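Local atomic coordinates of fucoxanthin chlorophyll a/c-binding protein Lhcq11 (Chaetoceros gracilis, PDB entry 6L4U), a protein that binds chlorophylls a and c and carotenoids including fucoxanthin, and probably gathers light for photosynthesis as a membrane antenna subunit of a diatom. Residues I161-T173 and Y178-L192. Numbering follows the deposited sequence.
Sequences IEFHDELFHTRRT and YLRGGTPGKNMVPGL. With KC1 (Chlorophyll c1), chain B.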
loop_
_atom_site.group_PDB
_atom_site.type_symbol
_atom_site.label_atom_id
_atom_site.label_comp_id
_atom_site.label_asym_id
_atom_site.label_seq_id
_atom_site.Cartn_x
_atom_site.Cartn_y
_atom_site.Cartn_z
ATOM N N ILE Y 161 -55.067 10.498 37.632
ATOM C CA ILE Y 161 -56.500 10.396 37.384
ATOM C C ILE Y 161 -56.761 10.047 35.928
ATOM O O ILE Y 161 -57.437 9.059 35.623
ATOM C CB ILE Y 161 -57.224 11.696 37.774
ATOM C CG1 ILE Y 161 -56.900 12.103 39.214
ATOM C CG2 ILE Y 161 -58.708 11.553 37.523
ATOM C CD1 ILE Y 161 -57.212 11.040 40.244
ATOM N N GLU Y 162 -56.213 10.844 35.009
ATOM C CA GLU Y 162 -56.478 10.650 33.589
ATOM C C GLU Y 162 -55.776 9.424 33.027
ATOM O O GLU Y 162 -56.197 8.913 31.984
ATOM C CB GLU Y 162 -56.073 11.896 32.809
ATOM C CG GLU Y 162 -57.058 13.036 32.954
ATOM C CD GLU Y 162 -56.688 14.220 32.101
ATOM O OE1 GLU Y 162 -55.518 14.290 31.687
ATOM O OE2 GLU Y 162 -57.561 15.073 31.844
ATOM N N PHE Y 163 -54.716 8.949 33.683
ATOM C CA PHE Y 163 -54.170 7.637 33.361
ATOM C C PHE Y 163 -55.171 6.547 33.710
ATOM O O PHE Y 163 -55.568 5.748 32.854
ATOM C CB PHE Y 163 -52.855 7.420 34.111
ATOM C CG PHE Y 163 -52.121 6.186 33.705
ATOM C CD1 PHE Y 163 -51.274 6.202 32.611
ATOM C CD2 PHE Y 163 -52.264 5.013 34.425
ATOM C CE1 PHE Y 163 -50.594 5.065 32.239
ATOM C CE2 PHE Y 163 -51.595 3.879 34.054
ATOM C CZ PHE Y 163 -50.757 3.902 32.966
ATOM N N HIS Y 164 -55.597 6.506 34.974
ATOM C CA HIS Y 164 -56.553 5.507 35.421
ATOM C C HIS Y 164 -57.968 5.782 34.929
ATOM O O HIS Y 164 -58.818 4.895 35.046
ATOM C CB HIS Y 164 -56.527 5.409 36.948
ATOM C CG HIS Y 164 -55.307 4.725 37.486
ATOM N ND1 HIS Y 164 -54.150 5.406 37.798
ATOM C CD2 HIS Y 164 -55.064 3.423 37.770
ATOM C CE1 HIS Y 164 -53.247 4.552 38.246
ATOM N NE2 HIS Y 164 -53.777 3.342 38.245
ATOM N N ASP Y 165 -58.241 6.978 34.396
ATOM C CA ASP Y 165 -59.490 7.207 33.673
ATOM C C ASP Y 165 -59.588 6.282 32.472
ATOM O O ASP Y 165 -60.475 5.424 32.405
ATOM C CB ASP Y 165 -59.577 8.664 33.218
ATOM C CG ASP Y 165 -61.000 9.159 33.086
ATOM O OD1 ASP Y 165 -61.920 8.330 32.931
ATOM O OD2 ASP Y 165 -61.193 10.391 33.117
ATOM N N GLU Y 166 -58.651 6.421 31.531
ATOM C CA GLU Y 166 -58.611 5.580 30.343
ATOM C C GLU Y 166 -58.313 4.124 30.664
ATOM O O GLU Y 166 -58.702 3.243 29.890
ATOM C CB GLU Y 166 -57.563 6.115 29.372
ATOM C CG GLU Y 166 -57.868 7.486 28.809
ATOM C CD GLU Y 166 -57.267 7.691 27.434
ATOM O OE1 GLU Y 166 -56.376 6.906 27.047
ATOM O OE2 GLU Y 166 -57.689 8.636 26.740
ATOM N N LEU Y 167 -57.636 3.853 31.782
ATOM C CA LEU Y 167 -57.368 2.476 32.181
ATOM C C LEU Y 167 -58.640 1.780 32.652
ATOM O O LEU Y 167 -58.949 0.673 32.201
ATOM C CB LEU Y 167 -56.294 2.445 33.272
ATOM C CG LEU Y 167 -55.624 1.100 33.560
ATOM C CD1 LEU Y 167 -54.140 1.290 33.793
ATOM C CD2 LEU Y 167 -56.250 0.416 34.762
ATOM N N PHE Y 168 -59.387 2.412 33.562
ATOM C CA PHE Y 168 -60.641 1.822 34.018
ATOM C C PHE Y 168 -61.725 1.917 32.955
ATOM O O PHE Y 168 -62.720 1.190 33.035
ATOM C CB PHE Y 168 -61.134 2.489 35.304
ATOM C CG PHE Y 168 -60.175 2.395 36.457
ATOM C CD1 PHE Y 168 -59.312 1.323 36.584
ATOM C CD2 PHE Y 168 -60.151 3.382 37.430
ATOM C CE1 PHE Y 168 -58.438 1.251 37.644
ATOM C CE2 PHE Y 168 -59.268 3.307 38.491
ATOM C CZ PHE Y 168 -58.418 2.236 38.597
ATOM N N HIS Y 169 -61.556 2.810 31.977
ATOM C CA HIS Y 169 -62.402 2.795 30.789
ATOM C C HIS Y 169 -62.219 1.506 30.000
ATOM O O HIS Y 169 -63.158 1.021 29.365
ATOM C CB HIS Y 169 -62.084 3.999 29.904
ATOM C CG HIS Y 169 -62.996 5.167 30.113
ATOM N ND1 HIS Y 169 -64.334 5.130 29.795
ATOM C CD2 HIS Y 169 -62.760 6.407 30.601
ATOM C CE1 HIS Y 169 -64.885 6.296 30.078
ATOM N NE2 HIS Y 169 -63.952 7.088 30.572
ATOM N N THR Y 170 -61.016 0.935 30.030
ATOM C CA THR Y 170 -60.710 -0.193 29.159
ATOM C C THR Y 170 -61.001 -1.532 29.825
ATOM O O THR Y 170 -61.653 -2.394 29.226
ATOM C CB THR Y 170 -59.248 -0.126 28.731
ATOM O OG1 THR Y 170 -58.929 1.223 28.374
ATOM C CG2 THR Y 170 -59.006 -1.029 27.537
ATOM N N ARG Y 171 -60.528 -1.729 31.053
ATOM C CA ARG Y 171 -60.583 -3.044 31.678
ATOM C C ARG Y 171 -61.812 -3.250 32.551
ATOM O O ARG Y 171 -62.296 -4.380 32.666
ATOM C CB ARG Y 171 -59.327 -3.277 32.521
ATOM C CG ARG Y 171 -58.052 -3.368 31.712
ATOM C CD ARG Y 171 -56.877 -3.827 32.554
ATOM N NE ARG Y 171 -55.691 -4.006 31.727
ATOM C CZ ARG Y 171 -54.742 -3.090 31.584
ATOM N NH1 ARG Y 171 -53.705 -3.327 30.799
ATOM N NH2 ARG Y 171 -54.828 -1.936 32.227
ATOM N N ARG Y 172 -62.329 -2.189 33.169
ATOM C CA ARG Y 172 -63.413 -2.302 34.136
ATOM C C ARG Y 172 -64.746 -1.817 33.579
ATOM O O ARG Y 172 -65.577 -1.298 34.329
ATOM C CB ARG Y 172 -63.055 -1.537 35.408
ATOM C CG ARG Y 172 -61.873 -2.118 36.155
ATOM C CD ARG Y 172 -61.589 -1.323 37.410
ATOM N NE ARG Y 172 -60.763 -2.064 38.356
ATOM C CZ ARG Y 172 -60.375 -1.587 39.533
ATOM N NH1 ARG Y 172 -60.737 -0.368 39.906
ATOM N NH2 ARG Y 172 -59.629 -2.331 40.336
ATOM N N THR Y 173 -64.965 -1.979 32.279
ATOM C CA THR Y 173 -66.183 -1.541 31.614
ATOM C C THR Y 173 -66.838 -2.732 30.928
ATOM O O THR Y 173 -66.149 -3.583 30.355
ATOM C CB THR Y 173 -65.870 -0.438 30.590
ATOM O OG1 THR Y 173 -65.141 0.618 31.231
ATOM C CG2 THR Y 173 -67.136 0.134 29.986
ATOM N N TYR Y 178 -64.311 4.259 25.408
ATOM C CA TYR Y 178 -65.291 5.132 24.774
ATOM C C TYR Y 178 -65.059 5.276 23.277
ATOM O O TYR Y 178 -65.995 5.619 22.549
ATOM C CB TYR Y 178 -65.289 6.510 25.437
ATOM C CG TYR Y 178 -63.924 7.059 25.768
ATOM C CD1 TYR Y 178 -63.210 7.799 24.835
ATOM C CD2 TYR Y 178 -63.359 6.859 27.022
ATOM C CE1 TYR Y 178 -61.962 8.305 25.136
ATOM C CE2 TYR Y 178 -62.118 7.356 27.329
ATOM C CZ TYR Y 178 -61.428 8.082 26.388
ATOM O OH TYR Y 178 -60.188 8.569 26.705
ATOM N N LEU Y 179 -63.845 5.019 22.802
ATOM C CA LEU Y 179 -63.585 4.951 21.374
ATOM C C LEU Y 179 -63.770 3.551 20.811
ATOM O O LEU Y 179 -63.609 3.362 19.601
ATOM C CB LEU Y 179 -62.167 5.435 21.066
ATOM C CG LEU Y 179 -61.799 6.833 21.553
ATOM C CD1 LEU Y 179 -60.461 7.224 20.975
ATOM C CD2 LEU Y 179 -62.865 7.844 21.171
ATOM N N ARG Y 180 -64.089 2.571 21.654
ATOM C CA ARG Y 180 -64.350 1.212 21.202
ATOM C C ARG Y 180 -65.794 0.794 21.447
ATOM O O ARG Y 180 -66.516 0.487 20.497
ATOM C CB ARG Y 180 -63.383 0.241 21.895
ATOM C CG ARG Y 180 -61.918 0.500 21.587
ATOM C CD ARG Y 180 -61.643 0.361 20.098
ATOM N NE ARG Y 180 -60.268 0.699 19.744
ATOM C CZ ARG Y 180 -59.895 1.861 19.221
ATOM N NH1 ARG Y 180 -60.795 2.806 18.992
ATOM N NH2 ARG Y 180 -58.621 2.079 18.927
ATOM N N GLY Y 181 -66.241 0.775 22.700
ATOM C CA GLY Y 181 -67.613 0.399 22.982
ATOM C C GLY Y 181 -68.276 1.143 24.124
ATOM O O GLY Y 181 -69.433 0.864 24.453
ATOM N N GLY Y 182 -67.568 2.095 24.733
ATOM C CA GLY Y 182 -67.998 2.693 25.976
ATOM C C GLY Y 182 -68.658 4.057 25.815
ATOM O O GLY Y 182 -68.609 4.700 24.771
ATOM N N THR Y 183 -69.303 4.486 26.906
ATOM C CA THR Y 183 -69.914 5.801 27.037
ATOM C C THR Y 183 -68.832 6.879 27.100
ATOM O O THR Y 183 -67.902 6.778 27.903
ATOM C CB THR Y 183 -70.781 5.859 28.298
ATOM O OG1 THR Y 183 -71.884 4.956 28.164
ATOM C CG2 THR Y 183 -71.314 7.268 28.542
ATOM N N PRO Y 184 -68.924 7.917 26.262
ATOM C CA PRO Y 184 -67.894 8.966 26.268
ATOM C C PRO Y 184 -67.981 9.938 27.434
ATOM O O PRO Y 184 -67.100 10.791 27.567
ATOM C CB PRO Y 184 -68.129 9.690 24.936
ATOM C CG PRO Y 184 -69.561 9.464 24.641
ATOM C CD PRO Y 184 -69.904 8.109 25.179
ATOM N N GLY Y 185 -68.990 9.859 28.287
ATOM C CA GLY Y 185 -69.051 10.795 29.390
ATOM C C GLY Y 185 -68.840 10.169 30.752
ATOM O O GLY Y 185 -68.747 10.887 31.751
ATOM N N LYS Y 186 -68.720 8.839 30.801
ATOM C CA LYS Y 186 -68.940 8.131 32.058
ATOM C C LYS Y 186 -67.757 8.255 33.016
ATOM O O LYS Y 186 -67.942 8.082 34.224
ATOM C CB LYS Y 186 -69.276 6.665 31.795
ATOM C CG LYS Y 186 -68.170 5.896 31.143
ATOM C CD LYS Y 186 -68.537 4.456 30.938
ATOM C CE LYS Y 186 -67.369 3.724 30.333
ATOM N NZ LYS Y 186 -67.085 4.142 28.937
ATOM N N ASN Y 187 -66.545 8.507 32.494
ATOM C CA ASN Y 187 -65.381 9.029 33.240
ATOM C C ASN Y 187 -65.020 8.138 34.440
ATOM O O ASN Y 187 -65.178 8.518 35.601
ATOM C CB ASN Y 187 -65.653 10.484 33.662
ATOM C CG ASN Y 187 -64.407 11.240 34.159
ATOM O OD1 ASN Y 187 -63.512 10.696 34.807
ATOM N ND2 ASN Y 187 -64.364 12.528 33.846
ATOM N N MET Y 188 -64.566 6.924 34.142
ATOM C CA MET Y 188 -64.477 5.885 35.167
ATOM C C MET Y 188 -63.215 6.050 36.009
ATOM O O MET Y 188 -62.145 5.552 35.666
ATOM C CB MET Y 188 -64.527 4.503 34.530
ATOM C CG MET Y 188 -65.933 3.979 34.313
ATOM S SD MET Y 188 -65.993 2.182 34.215
ATOM C CE MET Y 188 -64.867 1.749 35.541
ATOM N N VAL Y 189 -63.351 6.762 37.125
ATOM C CA VAL Y 189 -62.431 6.700 38.261
ATOM C C VAL Y 189 -63.269 6.626 39.535
ATOM O O VAL Y 189 -64.197 7.427 39.716
ATOM C CB VAL Y 189 -61.442 7.882 38.292
ATOM C CG1 VAL Y 189 -60.300 7.666 37.321
ATOM C CG2 VAL Y 189 -62.142 9.183 37.939
ATOM N N PRO Y 190 -63.018 5.661 40.422
ATOM C CA PRO Y 190 -63.862 5.522 41.618
ATOM C C PRO Y 190 -63.415 6.458 42.733
ATOM O O PRO Y 190 -62.264 6.424 43.175
ATOM C CB PRO Y 190 -63.682 4.051 42.008
ATOM C CG PRO Y 190 -62.360 3.667 41.454
ATOM C CD PRO Y 190 -62.143 4.495 40.222
ATOM N N GLY Y 191 -64.340 7.296 43.191
ATOM C CA GLY Y 191 -64.113 8.181 44.310
ATOM C C GLY Y 191 -63.998 9.646 43.949
ATOM O O GLY Y 191 -64.158 10.498 44.832
ATOM N N LEU Y 192 -63.722 9.970 42.684
ATOM C CA LEU Y 192 -63.647 11.376 42.301
ATOM C C LEU Y 192 -65.035 11.964 42.082
ATOM O O LEU Y 192 -65.232 13.170 42.266
ATOM C CB LEU Y 192 -62.771 11.537 41.055
ATOM C CG LEU Y 192 -62.364 12.946 40.606
ATOM C CD1 LEU Y 192 -60.938 12.933 40.110
ATOM C CD2 LEU Y 192 -63.267 13.484 39.501
HETATM N NB KC1 B . -55.273 7.547 23.966
HETATM N ND KC1 B . -54.862 5.238 27.277
HETATM C C1A KC1 B . -56.324 3.596 24.939
HETATM C C1B KC1 B . -56.063 7.347 22.914
HETATM C C1C KC1 B . -53.655 8.869 26.216
HETATM C C1D KC1 B . -54.281 5.343 28.584
HETATM C C2A KC1 B . -56.972 2.726 23.869
HETATM C C2B KC1 B . -56.244 8.522 22.022
HETATM C C2C KC1 B . -52.584 9.523 27.016
HETATM C C2D KC1 B . -54.313 4.114 29.406
HETATM C C3A KC1 B . -57.171 3.721 22.740
HETATM C C3B KC1 B . -55.453 9.547 22.732
HETATM C C3C KC1 B . -52.510 8.677 28.218
HETATM C C3D KC1 B . -54.982 3.191 28.448
HETATM C C4A KC1 B . -56.597 4.939 23.381
HETATM C C4B KC1 B . -54.892 8.823 23.905
HETATM C C4C KC1 B . -53.549 7.653 27.958
HETATM C C4D KC1 B . -55.257 3.909 27.293
HETATM C CAA KC1 B . -58.347 2.122 24.136
HETATM C CAB KC1 B . -55.229 10.959 22.354
HETATM C CAC KC1 B . -51.611 8.817 29.422
HETATM C CAD KC1 B . -55.491 1.813 28.246
HETATM C CBA KC1 B . -58.329 0.599 24.232
HETATM C CBB KC1 B . -54.033 11.360 21.970
HETATM C CBC KC1 B . -50.324 8.107 29.064
HETATM C CBD KC1 B . -56.052 1.707 26.889
HETATM C CED KC1 B . -54.614 -1.578 25.468
HETATM C CGA KC1 B . -58.113 -0.081 22.902
HETATM C CGD KC1 B . -55.170 0.751 26.145
HETATM C CHA KC1 B . -55.917 3.061 26.287
HETATM C CHB KC1 B . -56.618 6.027 22.616
HETATM C CHC KC1 B . -54.022 9.451 24.911
HETATM C CHD KC1 B . -53.726 6.627 29.005
HETATM C CMA KC1 B . -56.311 3.352 21.534
HETATM C CMB KC1 B . -57.041 8.656 20.757
HETATM C CMC KC1 B . -51.759 10.742 26.696
HETATM C CMD KC1 B . -53.854 3.723 30.782
HETATM N NA KC1 B . -56.110 4.823 24.617
HETATM N NC KC1 B . -54.197 7.762 26.767
HETATM O O1A KC1 B . -57.802 -1.259 22.868
HETATM O O1D KC1 B . -54.179 1.149 25.559
HETATM O O2A KC1 B . -58.275 0.636 21.650
HETATM O O2D KC1 B . -55.497 -0.663 26.109
HETATM O OBD KC1 B . -55.428 0.846 29.084
HETATM MG MG KC1 B . -54.955 6.285 25.537
#
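His-169 meets Tyr-178 in a T-shaped stack: the CD2-CE2 edge of the tyrosine points into one imidazole face, with ring centroids 4.6 Å apart and planes at 83°. At the rim of the same imidazole, Lys-186 NZ donates to His-169 ND1 (3.0 Å), only 2° out of the ring plane. The lysine chain runs extended to CE and bends at its last torsion (chi4 -69°), letting Lys-186 NZ also donate to Thr-183 O at 2.9 Å. With an alanine here instead of His-169, Lys-186 NZ is likely to lose its ring acceptor and the Tyr-178 edge the face it rests on. The hydroxyl end of Tyr-178 lies beside Glu-166, with OH 2.5 Å from OE2, while Glu-166 OE1 ligates the magnesium of chlorophyll c1 at 2.2 Å. In this chlorophyll a/b-binding-type fold, the loop after helix 148-171 folds back along the last turns of that helix, and His-97 of helix 89-115 stacks on Tyr-178. Further along, Met-188 bends at chi3 to lay CE against Phe-168 CB, with SD near Thr-173 OG1. Pro-190 CD packs 3.6 Å from Phe-168 CE2, the two side chains crossing at about a right angle. Val-189 CG1 lies against the helix backbone at Ile-161 O, and Ile-161 CG2 meets Leu-192 CD1 at 3.7 Å; another chlorophyll c1 touches Ile-161, Phe-168 and Pro-190.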